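PDB 5T20: mannose-specific lectin 2 chain 1 from Colocasia esculenta, which binds mannose and agglutinates rabbit erythrocytes, forming a heterotetramer of two chain 1-chain 2 heterodimers. Local coordinates for residues Q28-L33 and N43-G48. Residues are numbered along the deposited sequence; the frame is centred on the assembly and turned at random.
With MAN (alpha-D-mannopyranose), chain S; MAN (alpha-D-mannopyranose), chain B.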
loop_
_atom_site.group_PDB
_atom_site.type_symbol
_atom_site.label_atom_id
_atom_site.label_comp_id
_atom_site.label_asym_id
_atom_site.label_seq_id
_atom_site.Cartn_x
_atom_site.Cartn_y
_atom_site.Cartn_z
ATOM N N GLN C 28 6.601 -19.877 4.196
ATOM C CA GLN C 28 7.380 -21.080 3.924
ATOM C C GLN C 28 6.596 -22.383 3.873
ATOM O O GLN C 28 5.477 -22.482 4.382
ATOM C CB GLN C 28 8.497 -21.203 4.956
ATOM C CG GLN C 28 9.471 -20.031 4.896
ATOM C CD GLN C 28 10.598 -20.159 5.881
ATOM O OE1 GLN C 28 10.535 -20.867 6.905
ATOM N NE2 GLN C 28 11.645 -19.472 5.583
ATOM N N ASN C 29 7.242 -23.408 3.282
ATOM C CA ASN C 29 6.726 -24.772 3.132
ATOM C C ASN C 29 6.543 -25.441 4.498
ATOM O O ASN C 29 5.677 -26.307 4.634
ATOM C CB ASN C 29 7.677 -25.616 2.261
ATOM C CG ASN C 29 9.083 -25.741 2.830
ATOM O OD1 ASN C 29 9.662 -24.781 3.337
ATOM N ND2 ASN C 29 9.658 -26.940 2.782
ATOM N N ASP C 30 7.340 -25.023 5.518
ATOM C CA ASP C 30 7.223 -25.565 6.876
ATOM C C ASP C 30 6.161 -24.807 7.721
ATOM O O ASP C 30 6.114 -25.020 8.926
ATOM C CB ASP C 30 8.593 -25.548 7.599
ATOM C CG ASP C 30 9.076 -24.200 8.120
ATOM O OD1 ASP C 30 8.564 -23.155 7.657
ATOM O OD2 ASP C 30 9.961 -24.189 8.983
ATOM N N CYS C 31 5.366 -23.892 7.101
ATOM C CA CYS C 31 4.264 -23.100 7.718
ATOM C C CYS C 31 4.758 -21.862 8.493
ATOM O O CYS C 31 3.940 -21.136 9.074
ATOM C CB CYS C 31 3.375 -23.968 8.607
ATOM S SG CYS C 31 1.637 -23.445 8.656
ATOM N N ASN C 32 6.065 -21.642 8.562
ATOM C CA ASN C 32 6.547 -20.466 9.283
ATOM C C ASN C 32 6.554 -19.270 8.353
ATOM O O ASN C 32 7.061 -19.356 7.225
ATOM C CB ASN C 32 7.952 -20.693 9.880
ATOM C CG ASN C 32 8.269 -19.854 11.109
ATOM O OD1 ASN C 32 7.424 -19.135 11.646
ATOM N ND2 ASN C 32 9.513 -19.919 11.576
ATOM N N LEU C 33 5.953 -18.156 8.800
ATOM C CA LEU C 33 5.945 -16.920 8.007
ATOM C C LEU C 33 7.097 -16.100 8.530
ATOM O O LEU C 33 7.047 -15.661 9.668
ATOM C CB LEU C 33 4.585 -16.187 8.102
ATOM C CG LEU C 33 4.476 -14.790 7.441
ATOM C CD1 LEU C 33 4.472 -14.884 5.888
ATOM C CD2 LEU C 33 3.178 -14.090 7.879
ATOM N N ASN C 43 6.342 -17.818 14.110
ATOM C CA ASN C 43 6.732 -18.887 15.046
ATOM C C ASN C 43 5.802 -20.096 14.926
ATOM O O ASN C 43 5.388 -20.680 15.933
ATOM C CB ASN C 43 6.791 -18.392 16.514
ATOM C CG ASN C 43 8.118 -17.807 16.884
ATOM O OD1 ASN C 43 9.155 -18.457 16.762
ATOM N ND2 ASN C 43 8.119 -16.576 17.359
ATOM N N THR C 44 5.494 -20.476 13.677
ATOM C CA THR C 44 4.590 -21.565 13.370
ATOM C C THR C 44 5.264 -22.617 12.488
ATOM O O THR C 44 4.578 -23.299 11.731
ATOM C CB THR C 44 3.304 -20.997 12.741
ATOM O OG1 THR C 44 3.690 -20.101 11.698
ATOM C CG2 THR C 44 2.427 -20.260 13.756
ATOM N N ALA C 45 6.585 -22.827 12.655
ATOM C CA ALA C 45 7.316 -23.863 11.929
ATOM C C ALA C 45 6.787 -25.246 12.328
ATOM O O ALA C 45 6.571 -25.506 13.516
ATOM C CB ALA C 45 8.815 -23.757 12.207
ATOM N N ASN C 46 6.531 -26.115 11.316
ATOM C CA ASN C 46 5.996 -27.483 11.446
ATOM C C ASN C 46 4.531 -27.512 11.943
ATOM O O ASN C 46 4.063 -28.569 12.378
ATOM C CB ASN C 46 6.874 -28.327 12.399
ATOM C CG ASN C 46 8.362 -28.169 12.239
ATOM O OD1 ASN C 46 8.876 -27.987 11.127
ATOM N ND2 ASN C 46 9.075 -28.130 13.374
ATOM N N ASN C 47 3.800 -26.377 11.875
ATOM C CA ASN C 47 2.397 -26.295 12.346
ATOM C C ASN C 47 1.375 -26.677 11.262
ATOM O O ASN C 47 0.158 -26.603 11.499
ATOM C CB ASN C 47 2.073 -24.889 12.880
ATOM C CG ASN C 47 2.563 -24.601 14.275
ATOM O OD1 ASN C 47 3.605 -25.093 14.720
ATOM N ND2 ASN C 47 1.815 -23.783 14.996
ATOM N N GLY C 48 1.868 -27.103 10.111
ATOM C CA GLY C 48 1.034 -27.508 8.992
ATOM C C GLY C 48 1.770 -27.595 7.672
ATOM O O GLY C 48 2.936 -27.200 7.557
HETATM C C1 MAN S . 12.661 -21.975 11.809
HETATM C C2 MAN S . 12.337 -22.420 10.366
HETATM C C3 MAN S . 13.384 -21.873 9.399
HETATM C C4 MAN S . 13.511 -20.368 9.586
HETATM C C5 MAN S . 13.754 -20.002 11.055
HETATM C C6 MAN S . 13.725 -18.469 11.214
HETATM O O1 MAN S . 13.903 -22.533 12.239
HETATM O O2 MAN S . 11.047 -21.909 9.989
HETATM O O3 MAN S . 12.972 -22.137 8.037
HETATM O O4 MAN S . 14.604 -19.935 8.808
HETATM O O5 MAN S . 12.718 -20.560 11.892
HETATM O O6 MAN S . 14.022 -18.115 12.573
HETATM C C1 MAN B . 14.014 -22.739 7.245
HETATM C C2 MAN B . 13.577 -22.686 5.773
HETATM C C3 MAN B . 12.389 -23.640 5.544
HETATM C C4 MAN B . 12.758 -25.050 5.980
HETATM C C5 MAN B . 13.176 -25.021 7.463
HETATM C C6 MAN B . 13.508 -26.427 7.947
HETATM O O2 MAN B . 14.673 -23.063 4.917
HETATM O O3 MAN B . 12.069 -23.688 4.143
HETATM O O4 MAN B . 11.605 -25.940 5.763
HETATM O O5 MAN B . 14.306 -24.123 7.671
HETATM O O6 MAN B . 14.671 -26.894 7.261
HETATM O O HOH W 1 10.765 -26.360 10.081
#
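N32 reaches from the mannose-binding loop to the backbone of T44. N32 CB rests 3.9 Å from A45 CB. On the sugar side, N32 CB lies 3.3 Å from O2 of the chain S mannose. With CG anti to the backbone N (chi1 -154°), the amide presents its two ends to different partners. OD1 of N32 accepts the N-H of T44 N at 3.1 Å; the N-H...O angle of 160° is fairly straight, yet the donor stands 62° out of the carbonyl plane. N32 ND2 donates to O2 of the same mannose at 3.0 Å, more weakly to its ring O5, and also to Q41, another mannose-binding residue, which helps fix the amide's orientation.

D30 meets the same hydroxyl: O2 donates to D30 OD2 at 2.7 Å, so the axial 2-hydroxyl that distinguishes mannose from glucose is gripped by both side chains. A water bridges D30 OD2 to N46 OD1, while D30 OD1 takes the N-H of N32 from above the carboxylate plane, closing an Asx turn. The backbone carbonyl D30 O accepts N46 N at 2.7 Å. One residue on from D30, C31 O accepts from T44 OG1 at 2.8 Å; that hydroxyl is also bonded to S42. N29 OD1 accepts O3 of the second mannose, on chain B.

Together these bonds join a type I turn, Q28 to C31, within carbohydrate-binding motif 1, to a type II turn, T44 to N47, in the same bulb-type lectin domain. The first loop links strands 23-27 and 33-36, and the second leads from strand 40-41 to strand 52-55. The C31-C51 disulfide ties the two loops covalently, with C31 packed on I63 of strand 61-64 and V71 of strand 70-73.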